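PDB 6IV9: Cas13d from uncultured Ruminococcus sp, which binds CRISPR RNA as a Cas13d effector and, through its two HEPN domains, probably matures that RNA and cleaves target RNA. Local coordinates for residues S153-R158 and I168-I173; V65-M70 and S142-D147; Y174-I179 and D526-F531. The protein carries 2 engineered substitutions. All coordinates share one frame; numbering follows the deposited sequence.

Contact 1 of 3, residues S153-R158 and I168-I173; sequences SELEKR and IHIQLI. With nucleotides of chain B.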
loop_
_atom_site.group_PDB
_atom_site.type_symbol
_atom_site.label_atom_id
_atom_site.label_comp_id
_atom_site.label_asym_id
_atom_site.label_seq_id
_atom_site.Cartn_x
_atom_site.Cartn_y
_atom_site.Cartn_z
ATOM N N SER A 153 20.126 -16.051 14.882
ATOM C CA SER A 153 19.886 -17.161 15.836
ATOM C C SER A 153 18.644 -16.921 16.697
ATOM O O SER A 153 17.881 -17.830 16.881
ATOM C CB SER A 153 21.097 -17.415 16.659
ATOM O OG SER A 153 22.125 -17.916 15.842
ATOM N N GLU A 154 18.488 -15.718 17.217
ATOM C CA GLU A 154 17.307 -15.403 18.044
ATOM C C GLU A 154 16.045 -15.555 17.193
ATOM O O GLU A 154 15.087 -16.085 17.678
ATOM C CB GLU A 154 17.398 -13.962 18.525
ATOM C CG GLU A 154 18.020 -13.804 19.884
ATOM C CD GLU A 154 17.813 -14.955 20.853
ATOM O OE1 GLU A 154 16.713 -15.078 21.378
ATOM O OE2 GLU A 154 18.767 -15.720 21.051
ATOM N N LEU A 155 16.075 -15.076 15.957
ATOM C CA LEU A 155 14.895 -15.182 15.076
ATOM C C LEU A 155 14.562 -16.647 14.780
ATOM O O LEU A 155 13.420 -16.988 14.859
ATOM C CB LEU A 155 15.156 -14.380 13.806
ATOM C CG LEU A 155 15.022 -12.875 13.999
ATOM C CD1 LEU A 155 15.610 -12.102 12.844
ATOM C CD2 LEU A 155 13.576 -12.506 14.213
ATOM N N GLU A 156 15.559 -17.475 14.494
ATOM C CA GLU A 156 15.297 -18.904 14.200
ATOM C C GLU A 156 14.664 -19.554 15.428
ATOM O O GLU A 156 13.729 -20.294 15.274
ATOM C CB GLU A 156 16.594 -19.616 13.836
ATOM C CG GLU A 156 17.132 -19.213 12.482
ATOM C CD GLU A 156 18.551 -19.644 12.163
ATOM O OE1 GLU A 156 18.926 -19.529 11.021
ATOM O OE2 GLU A 156 19.260 -20.071 13.066
ATOM N N LYS A 157 15.174 -19.248 16.607
ATOM C CA LYS A 157 14.574 -19.850 17.820
ATOM C C LYS A 157 13.115 -19.406 17.966
ATOM O O LYS A 157 12.292 -20.234 18.228
ATOM C CB LYS A 157 15.366 -19.433 19.053
ATOM C CG LYS A 157 16.762 -20.015 19.136
ATOM C CD LYS A 157 17.358 -19.866 20.505
ATOM C CE LYS A 157 18.469 -18.851 20.566
ATOM N NZ LYS A 157 18.732 -18.433 21.960
ATOM N N ARG A 158 12.829 -18.132 17.751
ATOM C CA ARG A 158 11.450 -17.617 17.893
ATOM C C ARG A 158 10.500 -18.269 16.881
ATOM O O ARG A 158 9.398 -18.595 17.257
ATOM C CB ARG A 158 11.482 -16.098 17.737
ATOM C CG ARG A 158 10.134 -15.434 17.510
ATOM C CD ARG A 158 10.244 -13.951 17.192
ATOM N NE ARG A 158 9.797 -13.052 18.241
ATOM C CZ ARG A 158 10.220 -11.807 18.417
ATOM N NH1 ARG A 158 9.952 -10.872 17.523
ATOM N NH2 ARG A 158 10.887 -11.492 19.514
ATOM N N ILE A 168 18.594 -20.573 4.836
ATOM C CA ILE A 168 17.225 -20.680 4.261
ATOM C C ILE A 168 16.150 -20.199 5.234
ATOM O O ILE A 168 15.277 -19.486 4.815
ATOM C CB ILE A 168 16.951 -22.112 3.786
ATOM C CG1 ILE A 168 18.155 -22.721 3.064
ATOM C CG2 ILE A 168 15.699 -22.157 2.939
ATOM C CD1 ILE A 168 17.932 -24.115 2.566
ATOM N N HIS A 169 16.232 -20.614 6.488
ATOM C CA HIS A 169 15.188 -20.247 7.474
ATOM C C HIS A 169 15.125 -18.731 7.667
ATOM O O HIS A 169 14.049 -18.210 7.742
ATOM C CB HIS A 169 15.419 -20.971 8.803
ATOM C CG HIS A 169 15.359 -22.451 8.708
ATOM N ND1 HIS A 169 16.378 -23.191 8.190
ATOM C CD2 HIS A 169 14.415 -23.326 9.072
ATOM C CE1 HIS A 169 16.065 -24.453 8.240
ATOM N NE2 HIS A 169 14.884 -24.560 8.776
ATOM N N ILE A 170 16.275 -18.082 7.746
ATOM C CA ILE A 170 16.343 -16.614 7.973
ATOM C C ILE A 170 15.680 -15.867 6.810
ATOM O O ILE A 170 15.111 -14.838 7.046
ATOM C CB ILE A 170 17.780 -16.154 8.282
ATOM C CG1 ILE A 170 17.796 -14.762 8.908
ATOM C CG2 ILE A 170 18.705 -16.271 7.088
ATOM C CD1 ILE A 170 16.879 -14.644 10.080
ATOM N N GLN A 171 15.841 -16.364 5.592
ATOM C CA GLN A 171 15.224 -15.703 4.420
ATOM C C GLN A 171 13.694 -15.785 4.526
ATOM O O GLN A 171 13.034 -14.826 4.220
ATOM C CB GLN A 171 15.810 -16.271 3.135
ATOM C CG GLN A 171 17.295 -15.993 2.972
ATOM C CD GLN A 171 17.799 -16.465 1.634
ATOM O OE1 GLN A 171 17.367 -16.011 0.594
ATOM N NE2 GLN A 171 18.710 -17.410 1.667
ATOM N N LEU A 172 13.177 -16.930 4.941
ATOM C CA LEU A 172 11.716 -17.057 5.131
ATOM C C LEU A 172 11.289 -16.078 6.229
ATOM O O LEU A 172 10.348 -15.356 6.027
ATOM C CB LEU A 172 11.411 -18.497 5.541
ATOM C CG LEU A 172 9.947 -18.840 5.779
ATOM C CD1 LEU A 172 9.732 -20.340 5.725
ATOM C CD2 LEU A 172 9.473 -18.284 7.100
ATOM N N ILE A 173 12.046 -16.026 7.318
ATOM C CA ILE A 173 11.722 -15.152 8.482
ATOM C C ILE A 173 11.707 -13.671 8.080
ATOM O O ILE A 173 10.778 -13.011 8.452
ATOM C CB ILE A 173 12.691 -15.393 9.643
ATOM C CG1 ILE A 173 12.474 -16.768 10.269
ATOM C CG2 ILE A 173 12.565 -14.282 10.661
ATOM C CD1 ILE A 173 13.576 -17.208 11.179
ATOM P P C B 24 17.036 -9.945 1.920
ATOM O OP1 C B 24 16.000 -9.324 2.754
ATOM O OP2 C B 24 17.988 -9.224 1.123
ATOM O "O5'" C B 24 17.946 -10.809 2.912
ATOM C "C5'" C B 24 17.434 -11.231 4.179
ATOM C "C4'" C B 24 18.456 -12.061 4.913
ATOM O "O4'" C B 24 18.627 -13.344 4.257
ATOM C "C3'" C B 24 19.834 -11.477 4.938
ATOM O "O3'" C B 24 19.898 -10.527 5.961
ATOM C "C2'" C B 24 20.683 -12.713 5.229
ATOM O "O2'" C B 24 20.647 -13.062 6.600
ATOM C "C1'" C B 24 19.993 -13.736 4.349
ATOM N N1 C B 24 20.543 -13.880 2.974
ATOM C C2 C B 24 21.584 -14.804 2.763
ATOM O O2 C B 24 22.032 -15.430 3.739
ATOM N N3 C B 24 22.091 -14.956 1.516
ATOM C C4 C B 24 21.545 -14.288 0.486
ATOM N N4 C B 24 22.017 -14.517 -0.742
ATOM C C5 C B 24 20.472 -13.366 0.671
ATOM C C6 C B 24 20.016 -13.185 1.922
ATOM P P U B 23 19.612 -12.716 -3.428
ATOM O OP1 U B 23 19.557 -14.186 -3.356
ATOM O OP2 U B 23 19.231 -12.001 -4.628
ATOM O "O5'" U B 23 18.664 -12.216 -2.239
ATOM C "C5'" U B 23 18.128 -10.874 -2.174
ATOM C "C4'" U B 23 16.860 -10.903 -1.320
ATOM O "O4'" U B 23 15.862 -11.634 -2.077
ATOM C "C3'" U B 23 17.014 -11.684 -0.005
ATOM O "O3'" U B 23 16.306 -11.036 1.030
ATOM C "C2'" U B 23 16.379 -13.019 -0.301
ATOM O "O2'" U B 23 15.952 -13.744 0.853
ATOM C "C1'" U B 23 15.259 -12.625 -1.270
ATOM N N1 U B 23 14.885 -13.765 -2.119
ATOM C C2 U B 23 13.624 -14.315 -1.973
ATOM O O2 U B 23 12.809 -13.885 -1.201
ATOM N N3 U B 23 13.383 -15.425 -2.745
ATOM C C4 U B 23 14.238 -16.034 -3.602
ATOM O O4 U B 23 13.872 -17.044 -4.202
ATOM C C5 U B 23 15.515 -15.398 -3.724
ATOM C C6 U B 23 15.781 -14.307 -3.003
HETATM O O HOH W 1 18.480 -19.770 8.476
#

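Contact 2 of 3, residues V65-M70 and S142-D147; sequences VSENKM and SPVRGD. With nucleotides of chain B.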
loop_
_atom_site.group_PDB
_atom_site.type_symbol
_atom_site.label_atom_id
_atom_site.label_comp_id
_atom_site.label_asym_id
_atom_site.label_seq_id
_atom_site.Cartn_x
_atom_site.Cartn_y
_atom_site.Cartn_z
ATOM N N VAL A 65 22.490 -21.878 1.098
ATOM C CA VAL A 65 23.711 -22.417 1.738
ATOM C C VAL A 65 23.368 -23.136 3.034
ATOM O O VAL A 65 22.604 -22.628 3.822
ATOM C CB VAL A 65 24.783 -21.338 1.984
ATOM C CG1 VAL A 65 26.046 -21.937 2.553
ATOM C CG2 VAL A 65 25.098 -20.511 0.754
ATOM N N SER A 66 23.918 -24.328 3.157
ATOM C CA SER A 66 23.884 -25.123 4.402
ATOM C C SER A 66 25.338 -25.294 4.866
ATOM O O SER A 66 26.263 -24.815 4.190
ATOM C CB SER A 66 23.222 -26.435 4.220
ATOM O OG SER A 66 24.157 -27.359 3.721
ATOM N N GLU A 67 25.543 -25.941 5.995
ATOM C CA GLU A 67 26.947 -26.056 6.431
ATOM C C GLU A 67 27.731 -26.860 5.390
ATOM O O GLU A 67 28.787 -26.427 5.016
ATOM C CB GLU A 67 27.018 -26.629 7.846
ATOM C CG GLU A 67 28.415 -26.661 8.416
ATOM C CD GLU A 67 29.007 -25.291 8.686
ATOM O OE1 GLU A 67 28.429 -24.307 8.207
ATOM O OE2 GLU A 67 30.048 -25.213 9.354
ATOM N N ASN A 68 27.197 -27.959 4.891
ATOM C CA ASN A 68 28.052 -28.783 4.006
ATOM C C ASN A 68 27.716 -28.636 2.519
ATOM O O ASN A 68 28.551 -28.992 1.718
ATOM C CB ASN A 68 28.063 -30.232 4.494
ATOM C CG ASN A 68 28.606 -30.359 5.902
ATOM O OD1 ASN A 68 27.888 -30.721 6.819
ATOM N ND2 ASN A 68 29.870 -30.037 6.089
ATOM N N LYS A 69 26.573 -28.059 2.177
ATOM C CA LYS A 69 26.156 -28.035 0.760
ATOM C C LYS A 69 25.589 -26.688 0.337
ATOM O O LYS A 69 25.258 -25.908 1.194
ATOM C CB LYS A 69 24.987 -28.992 0.593
ATOM C CG LYS A 69 25.250 -30.421 1.008
ATOM C CD LYS A 69 26.401 -31.019 0.283
ATOM C CE LYS A 69 26.601 -32.474 0.631
ATOM N NZ LYS A 69 27.668 -33.091 -0.189
ATOM N N MET A 70 25.532 -26.474 -0.971
ATOM C CA MET A 70 24.888 -25.295 -1.590
ATOM C C MET A 70 23.855 -25.848 -2.557
ATOM O O MET A 70 24.119 -26.883 -3.156
ATOM C CB MET A 70 25.863 -24.434 -2.392
ATOM C CG MET A 70 26.811 -23.657 -1.558
ATOM S SD MET A 70 27.815 -22.576 -2.547
ATOM C CE MET A 70 28.880 -23.729 -3.396
ATOM N N SER A 142 32.357 -19.503 9.262
ATOM C CA SER A 142 31.255 -20.311 8.696
ATOM C C SER A 142 31.024 -20.077 7.210
ATOM O O SER A 142 31.031 -18.958 6.782
ATOM C CB SER A 142 29.980 -20.060 9.434
ATOM O OG SER A 142 28.937 -20.830 8.889
ATOM N N PRO A 143 30.655 -21.121 6.448
ATOM C CA PRO A 143 30.245 -20.973 5.069
ATOM C C PRO A 143 28.931 -20.183 5.059
ATOM O O PRO A 143 28.651 -19.535 4.113
ATOM C CB PRO A 143 29.898 -22.380 4.581
ATOM C CG PRO A 143 30.452 -23.306 5.613
ATOM C CD PRO A 143 30.596 -22.501 6.879
ATOM N N VAL A 144 28.167 -20.292 6.142
ATOM C CA VAL A 144 26.814 -19.679 6.216
ATOM C C VAL A 144 26.892 -18.223 6.665
ATOM O O VAL A 144 27.276 -17.961 7.767
ATOM C CB VAL A 144 25.866 -20.494 7.109
ATOM C CG1 VAL A 144 24.509 -19.841 7.227
ATOM C CG2 VAL A 144 25.721 -21.920 6.630
ATOM N N ARG A 145 26.415 -17.337 5.808
ATOM C CA ARG A 145 26.353 -15.884 6.061
ATOM C C ARG A 145 25.416 -15.614 7.243
ATOM O O ARG A 145 24.466 -16.324 7.398
ATOM C CB ARG A 145 25.761 -15.258 4.798
ATOM C CG ARG A 145 25.676 -13.746 4.764
ATOM C CD ARG A 145 25.247 -13.308 3.384
ATOM N NE ARG A 145 24.384 -12.156 3.442
ATOM C CZ ARG A 145 23.807 -11.591 2.401
ATOM N NH1 ARG A 145 24.083 -11.992 1.173
ATOM N NH2 ARG A 145 22.961 -10.612 2.587
ATOM N N GLY A 146 25.743 -14.642 8.078
ATOM C CA GLY A 146 24.855 -14.212 9.170
ATOM C C GLY A 146 24.084 -12.965 8.748
ATOM O O GLY A 146 24.412 -12.407 7.728
ATOM N N ASP A 147 23.051 -12.566 9.476
ATOM C CA ASP A 147 22.331 -11.324 9.107
ATOM C C ASP A 147 23.122 -10.112 9.619
ATOM O O ASP A 147 23.874 -10.263 10.545
ATOM C CB ASP A 147 20.867 -11.357 9.528
ATOM C CG ASP A 147 20.701 -11.363 11.030
ATOM O OD1 ASP A 147 21.565 -11.925 11.696
ATOM O OD2 ASP A 147 19.712 -10.809 11.504
ATOM P P C B 24 17.036 -9.945 1.920
ATOM O OP1 C B 24 16.000 -9.324 2.754
ATOM O OP2 C B 24 17.988 -9.224 1.123
ATOM O "O5'" C B 24 17.946 -10.809 2.912
ATOM C "C5'" C B 24 17.434 -11.231 4.179
ATOM C "C4'" C B 24 18.456 -12.061 4.913
ATOM O "O4'" C B 24 18.627 -13.344 4.257
ATOM C "C3'" C B 24 19.834 -11.477 4.938
ATOM O "O3'" C B 24 19.898 -10.527 5.961
ATOM C "C2'" C B 24 20.683 -12.713 5.229
ATOM O "O2'" C B 24 20.647 -13.062 6.600
ATOM C "C1'" C B 24 19.993 -13.736 4.349
ATOM N N1 C B 24 20.543 -13.880 2.974
ATOM C C2 C B 24 21.584 -14.804 2.763
ATOM O O2 C B 24 22.032 -15.430 3.739
ATOM N N3 C B 24 22.091 -14.956 1.516
ATOM C C4 C B 24 21.545 -14.288 0.486
ATOM N N4 C B 24 22.017 -14.517 -0.742
ATOM C C5 C B 24 20.472 -13.366 0.671
ATOM C C6 C B 24 20.016 -13.185 1.922
ATOM P P U B 25 20.837 -9.279 5.808
ATOM O OP1 U B 25 22.137 -9.659 5.185
ATOM O OP2 U B 25 20.784 -8.520 7.051
ATOM O "O5'" U B 25 20.193 -8.444 4.641
ATOM C "C5'" U B 25 19.090 -7.567 4.934
ATOM C "C4'" U B 25 19.566 -6.134 5.034
ATOM O "O4'" U B 25 20.362 -5.884 3.872
ATOM C "C3'" U B 25 18.446 -5.095 4.892
ATOM O "O3'" U B 25 17.863 -4.754 6.112
ATOM C "C2'" U B 25 19.149 -3.879 4.327
ATOM O "O2'" U B 25 19.636 -3.077 5.382
ATOM C "C1'" U B 25 20.378 -4.486 3.633
ATOM N N1 U B 25 20.390 -4.269 2.192
ATOM C C2 U B 25 20.717 -2.995 1.787
ATOM O O2 U B 25 20.856 -2.084 2.566
ATOM N N3 U B 25 20.811 -2.827 0.442
ATOM C C4 U B 25 20.672 -3.792 -0.528
ATOM O O4 U B 25 20.810 -3.483 -1.706
ATOM C C5 U B 25 20.314 -5.080 -0.035
ATOM C C6 U B 25 20.168 -5.264 1.280
ATOM P P G B 22 23.035 -11.900 -7.636
ATOM O OP1 G B 22 22.789 -13.328 -7.815
ATOM O OP2 G B 22 22.321 -10.854 -8.426
ATOM O "O5'" G B 22 22.911 -11.407 -6.115
ATOM C "C5'" G B 22 23.335 -12.314 -5.083
ATOM C "C4'" G B 22 23.163 -11.738 -3.705
ATOM O "O4'" G B 22 24.001 -10.568 -3.549
ATOM C "C3'" G B 22 21.769 -11.219 -3.406
ATOM O "O3'" G B 22 21.019 -12.330 -2.900
ATOM C "C2'" G B 22 22.020 -10.245 -2.271
ATOM O "O2'" G B 22 22.116 -10.924 -1.030
ATOM C "C1'" G B 22 23.406 -9.678 -2.639
ATOM N N9 G B 22 23.452 -8.340 -3.227
ATOM C C8 G B 22 23.341 -8.002 -4.553
ATOM N N7 G B 22 23.427 -6.717 -4.758
ATOM C C5 G B 22 23.649 -6.182 -3.500
ATOM C C6 G B 22 23.772 -4.834 -3.094
ATOM O O6 G B 22 23.872 -3.827 -3.803
ATOM N N1 G B 22 23.867 -4.720 -1.709
ATOM C C2 G B 22 23.865 -5.778 -0.830
ATOM N N2 G B 22 23.981 -5.480 0.462
ATOM N N3 G B 22 23.682 -7.037 -1.194
ATOM C C4 G B 22 23.603 -7.164 -2.539
#

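Contact 3 of 3, residues Y174-I179 and D526-F531; sequences YNILDI and DNIKEF. With nucleotides of chain B.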
loop_
_atom_site.group_PDB
_atom_site.type_symbol
_atom_site.label_atom_id
_atom_site.label_comp_id
_atom_site.label_asym_id
_atom_site.label_seq_id
_atom_site.Cartn_x
_atom_site.Cartn_y
_atom_site.Cartn_z
ATOM N N TYR A 174 12.653 -13.214 7.262
ATOM C CA TYR A 174 12.687 -11.790 6.828
ATOM C C TYR A 174 11.404 -11.468 6.063
ATOM O O TYR A 174 10.970 -10.346 6.108
ATOM C CB TYR A 174 13.996 -11.392 6.134
ATOM C CG TYR A 174 15.021 -10.850 7.090
ATOM C CD1 TYR A 174 15.624 -11.683 7.997
ATOM C CD2 TYR A 174 15.326 -9.504 7.164
ATOM C CE1 TYR A 174 16.540 -11.217 8.914
ATOM C CE2 TYR A 174 16.245 -9.012 8.080
ATOM C CZ TYR A 174 16.853 -9.880 8.964
ATOM O OH TYR A 174 17.744 -9.457 9.903
ATOM N N ASN A 175 10.873 -12.438 5.336
ATOM C CA ASN A 175 9.592 -12.239 4.619
ATOM C C ASN A 175 8.466 -12.007 5.637
ATOM O O ASN A 175 7.618 -11.185 5.373
ATOM C CB ASN A 175 9.326 -13.351 3.618
ATOM C CG ASN A 175 10.038 -13.082 2.316
ATOM O OD1 ASN A 175 9.598 -12.278 1.533
ATOM N ND2 ASN A 175 11.162 -13.717 2.101
ATOM N N ILE A 176 8.460 -12.761 6.736
ATOM C CA ILE A 176 7.442 -12.547 7.803
ATOM C C ILE A 176 7.649 -11.168 8.440
ATOM O O ILE A 176 6.688 -10.494 8.652
ATOM C CB ILE A 176 7.420 -13.679 8.842
ATOM C CG1 ILE A 176 7.131 -15.035 8.201
ATOM C CG2 ILE A 176 6.434 -13.360 9.940
ATOM C CD1 ILE A 176 7.330 -16.200 9.114
ATOM N N LEU A 177 8.889 -10.749 8.666
ATOM C CA LEU A 177 9.132 -9.415 9.269
ATOM C C LEU A 177 8.581 -8.320 8.346
ATOM O O LEU A 177 8.097 -7.349 8.861
ATOM C CB LEU A 177 10.621 -9.222 9.524
ATOM C CG LEU A 177 11.250 -10.229 10.476
ATOM C CD1 LEU A 177 12.699 -9.876 10.744
ATOM C CD2 LEU A 177 10.461 -10.340 11.758
ATOM N N ASP A 178 8.695 -8.508 7.030
ATOM C CA ASP A 178 8.187 -7.552 6.012
ATOM C C ASP A 178 6.661 -7.442 6.119
ATOM O O ASP A 178 6.142 -6.371 5.938
ATOM C CB ASP A 178 8.611 -7.940 4.601
ATOM C CG ASP A 178 10.077 -7.677 4.326
ATOM O OD1 ASP A 178 10.668 -6.931 5.087
ATOM O OD2 ASP A 178 10.600 -8.226 3.360
ATOM N N ILE A 179 5.996 -8.565 6.361
ATOM C CA ILE A 179 4.520 -8.558 6.523
ATOM C C ILE A 179 4.190 -7.679 7.733
ATOM O O ILE A 179 3.279 -6.893 7.660
ATOM C CB ILE A 179 4.000 -9.992 6.726
ATOM C CG1 ILE A 179 4.068 -10.802 5.432
ATOM C CG2 ILE A 179 2.602 -9.982 7.311
ATOM C CD1 ILE A 179 3.798 -12.263 5.598
ATOM N N ASP A 526 3.990 -15.511 -0.955
ATOM C CA ASP A 526 4.482 -16.309 -2.100
ATOM C C ASP A 526 5.921 -16.749 -1.814
ATOM O O ASP A 526 6.244 -17.885 -2.067
ATOM C CB ASP A 526 4.404 -15.476 -3.371
ATOM C CG ASP A 526 4.301 -16.270 -4.658
ATOM O OD1 ASP A 526 4.172 -17.470 -4.592
ATOM O OD2 ASP A 526 4.328 -15.650 -5.708
ATOM N N ASN A 527 6.739 -15.849 -1.290
ATOM C CA ASN A 527 8.141 -16.183 -0.950
ATOM C C ASN A 527 8.184 -17.229 0.166
ATOM O O ASN A 527 8.942 -18.164 0.068
ATOM C CB ASN A 527 8.915 -14.944 -0.522
ATOM C CG ASN A 527 9.272 -14.064 -1.693
ATOM O OD1 ASN A 527 9.376 -14.532 -2.805
ATOM N ND2 ASN A 527 9.446 -12.787 -1.447
ATOM N N ILE A 528 7.366 -17.038 1.189
ATOM C CA ILE A 528 7.347 -17.968 2.345
ATOM C C ILE A 528 6.927 -19.349 1.849
ATOM O O ILE A 528 7.553 -20.303 2.214
ATOM C CB ILE A 528 6.411 -17.436 3.442
ATOM C CG1 ILE A 528 6.936 -16.135 4.055
ATOM C CG2 ILE A 528 6.160 -18.505 4.484
ATOM C CD1 ILE A 528 5.917 -15.340 4.802
ATOM N N LYS A 529 5.919 -19.419 0.999
ATOM C CA LYS A 529 5.481 -20.742 0.493
ATOM C C LYS A 529 6.632 -21.407 -0.280
ATOM O O LYS A 529 6.811 -22.589 -0.128
ATOM C CB LYS A 529 4.160 -20.627 -0.264
ATOM C CG LYS A 529 4.239 -20.156 -1.691
ATOM C CD LYS A 529 3.904 -21.230 -2.676
ATOM C CE LYS A 529 3.950 -20.745 -4.101
ATOM N NZ LYS A 529 5.222 -20.063 -4.418
ATOM N N GLU A 530 7.366 -20.638 -1.072
ATOM C CA GLU A 530 8.502 -21.188 -1.851
ATOM C C GLU A 530 9.631 -21.660 -0.930
ATOM O O GLU A 530 10.167 -22.692 -1.188
ATOM C CB GLU A 530 8.964 -20.194 -2.910
ATOM C CG GLU A 530 9.480 -20.849 -4.166
ATOM C CD GLU A 530 8.558 -21.851 -4.845
ATOM O OE1 GLU A 530 7.346 -21.699 -4.765
ATOM O OE2 GLU A 530 9.076 -22.766 -5.460
ATOM N N PHE A 531 9.971 -20.901 0.102
ATOM C CA PHE A 531 11.042 -21.332 1.030
ATOM C C PHE A 531 10.642 -22.634 1.733
ATOM O O PHE A 531 11.482 -23.492 1.876
ATOM C CB PHE A 531 11.426 -20.215 1.998
ATOM C CG PHE A 531 12.337 -19.188 1.391
ATOM C CD1 PHE A 531 13.576 -19.542 0.897
ATOM C CD2 PHE A 531 11.934 -17.878 1.261
ATOM C CE1 PHE A 531 14.400 -18.605 0.307
ATOM C CE2 PHE A 531 12.765 -16.939 0.682
ATOM C CZ PHE A 531 13.995 -17.304 0.208
ATOM P P U B 23 19.612 -12.716 -3.428
ATOM O OP1 U B 23 19.557 -14.186 -3.356
ATOM O OP2 U B 23 19.231 -12.001 -4.628
ATOM O "O5'" U B 23 18.664 -12.216 -2.239
ATOM C "C5'" U B 23 18.128 -10.874 -2.174
ATOM C "C4'" U B 23 16.860 -10.903 -1.320
ATOM O "O4'" U B 23 15.862 -11.634 -2.077
ATOM C "C3'" U B 23 17.014 -11.684 -0.005
ATOM O "O3'" U B 23 16.306 -11.036 1.030
ATOM C "C2'" U B 23 16.379 -13.019 -0.301
ATOM O "O2'" U B 23 15.952 -13.744 0.853
ATOM C "C1'" U B 23 15.259 -12.625 -1.270
ATOM N N1 U B 23 14.885 -13.765 -2.119
ATOM C C2 U B 23 13.624 -14.315 -1.973
ATOM O O2 U B 23 12.809 -13.885 -1.201
ATOM N N3 U B 23 13.383 -15.425 -2.745
ATOM C C4 U B 23 14.238 -16.034 -3.602
ATOM O O4 U B 23 13.872 -17.044 -4.202
ATOM C C5 U B 23 15.515 -15.398 -3.724
ATOM C C6 U B 23 15.781 -14.307 -3.003
#

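Contact 1 of 3, residues S153-R158 and I168-I173
Leu155 lies against Ile170 and Ile173, with Leu155 CD1 4.0 Å from Ile170 CD1 and Leu155 CB 4.1 Å from Ile173 CG2. In both pairs the side chains cross at a slant. They join helix 152-160 to helix 168-197, whose axes here are 9.8 Å apart and 77° from each other. Ile173 CG1 stands anti to its carbonyl carbon (chi1 -69°). Beyond it, Ile173 CD1 rests 3.7 Å from Leu155 O. Next to this apolar patch, a water links Glu156 OE1, 2.6 Å away, to Ile170 N, which donates to it at 2.9 Å. Glu156 also has a salt bridge to Lys152 and a bond from Phe164 N, which hold its carboxylate in place. Gln171 turns to the RNA. Its OE1 accepts from O2' of U23 of chain B at 2.7 Å. Its NE2 is bonded to Asn167 O, which fixes the rotation of the amide. Its CG lies 3.2 Å from O4' of C24 of chain B. An alanine here would probably leave the U23 hydroxyl without this acceptor and open a gap beside the C24 sugar. Gln171 bonds a ribose hydroxyl and makes no hydrogen bond to these bases, consistent with reading the RNA sugar here rather than the base.

Contact 2 of 3, residues V65-M70 and S142-D147
Val65 and Val144 form the tight part of this contact. Their side chains slide past each other in opposite directions, with Val65 CG1 4.1 Å from Val144 CG2. Val65 CG1 is anti to its backbone N (chi1 -176°) and also lies 3.9 Å from Pro143 O. Val144 CG2 also lies 3.8 Å from Ser66 O. Both valines are buried. The outer part is looser. Glu67 crosses the Pro143 ring at about a right angle and is poorly ordered, so the close approach of its carboxylate to the ring carbons is uncertain. Asp165, a like charge, lies near it.

Two serines shape the backbones that meet here. Residues 66-68 form the turn of a beta-hairpin between antiparallel strands 60-65 and 69-75. Ser66 N bonds to Lys69 O across the turn, and Ser66 OG accepts from Lys69 N in an ST motif. In the facing loop, Ser142 OG accepts from Val144 N at 2.9 Å, an ST turn. Pro143 O is bonded by Arg137, a residue of a magnesium site.

Past Val144 the loop leaves the hairpin for the RNA. One face of the Arg145 guanidinium lies against C24 of chain B. C24 N3 lies 3.5 Å above the guanidinium plane, offset toward the rim. The edge is gripped twice, in plane. Arg145 NH2 donates to OP1 of U25 of chain B at 2.9 Å (172°), and Arg145 NH1 to O2' of G22 of chain B at 3.1 Å (161°).

Contact 3 of 3, residues Y174-I179 and D526-F531
Asn175 and Asn527 share the same first torsion: CG stands anti to the carbonyl carbon, beside the backbone N (chi1 -83° in Asn175). Each residue points its CB at the other helix, and the two amides meet between the helices. Asn527 ND2 donates to Asn175 OD1 at 3.0 Å. The bond is fairly straight. The donor sits above the Asn175 carbonyl plane, while the acceptor lies close to the plane of the Asn527 amide. The two amide planes are 63° apart. Asn175 ND2 is bonded in turn to Gln171 O one turn back, and this fixes which way the Asn175 amide faces.

Next to the polar pair is an apolar cluster centred on Ile528. Ile528 CG1 packs on Asn175 CB at 3.7 Å. Ile528 CD1 touches Ile176 CG1 at 3.6 Å and Ile179 CD1 at 3.8 Å. Phe553 covers Ile528 and Ile179 from a loop. Asn175 ND2 lies at the edge of the Phe531 ring, 3.9 Å from CE2.

U23 of chain B comes up against this surface. Its N3 is 3.6 Å from Phe531 CZ, oblique to the ring, and its O2 is 3.5 Å from Asn527 ND2. Elsewhere on helix 511-535, Lys529 bridges Asp526 and Glu530 in a salt-bridge network. Segments 174-179 and 526-531, of helices 168-197 and 511-535, run at 160° with their axes 9.7 Å apart: a nearly antiparallel helix pair, with a CRISPR RNA base resting against Phe531 and the asparagine pair.

Contacts 1 and 3 are buried and both use helix 168-197; contact 2 is only partly buried and joins a hairpin turn to a loop. Their centres fit this: contact 3 lies about 17 Å from the centre of the chain, contact 1 about 26 Å and contact 2 about 34 Å. Contact 1 is apolar with a bridging water, contact 3 adds a direct amide bond, and contact 2 has no hydrogen bond between its segments. Contacts 1 and 3 pack directly, Gln171 CB on Phe531 CZ at 3.6 Å. Contact 2 reaches contact 3 by a probable hydrogen bond, Asp147 OD2 to Tyr174 OH. All three border the RNA of chain B.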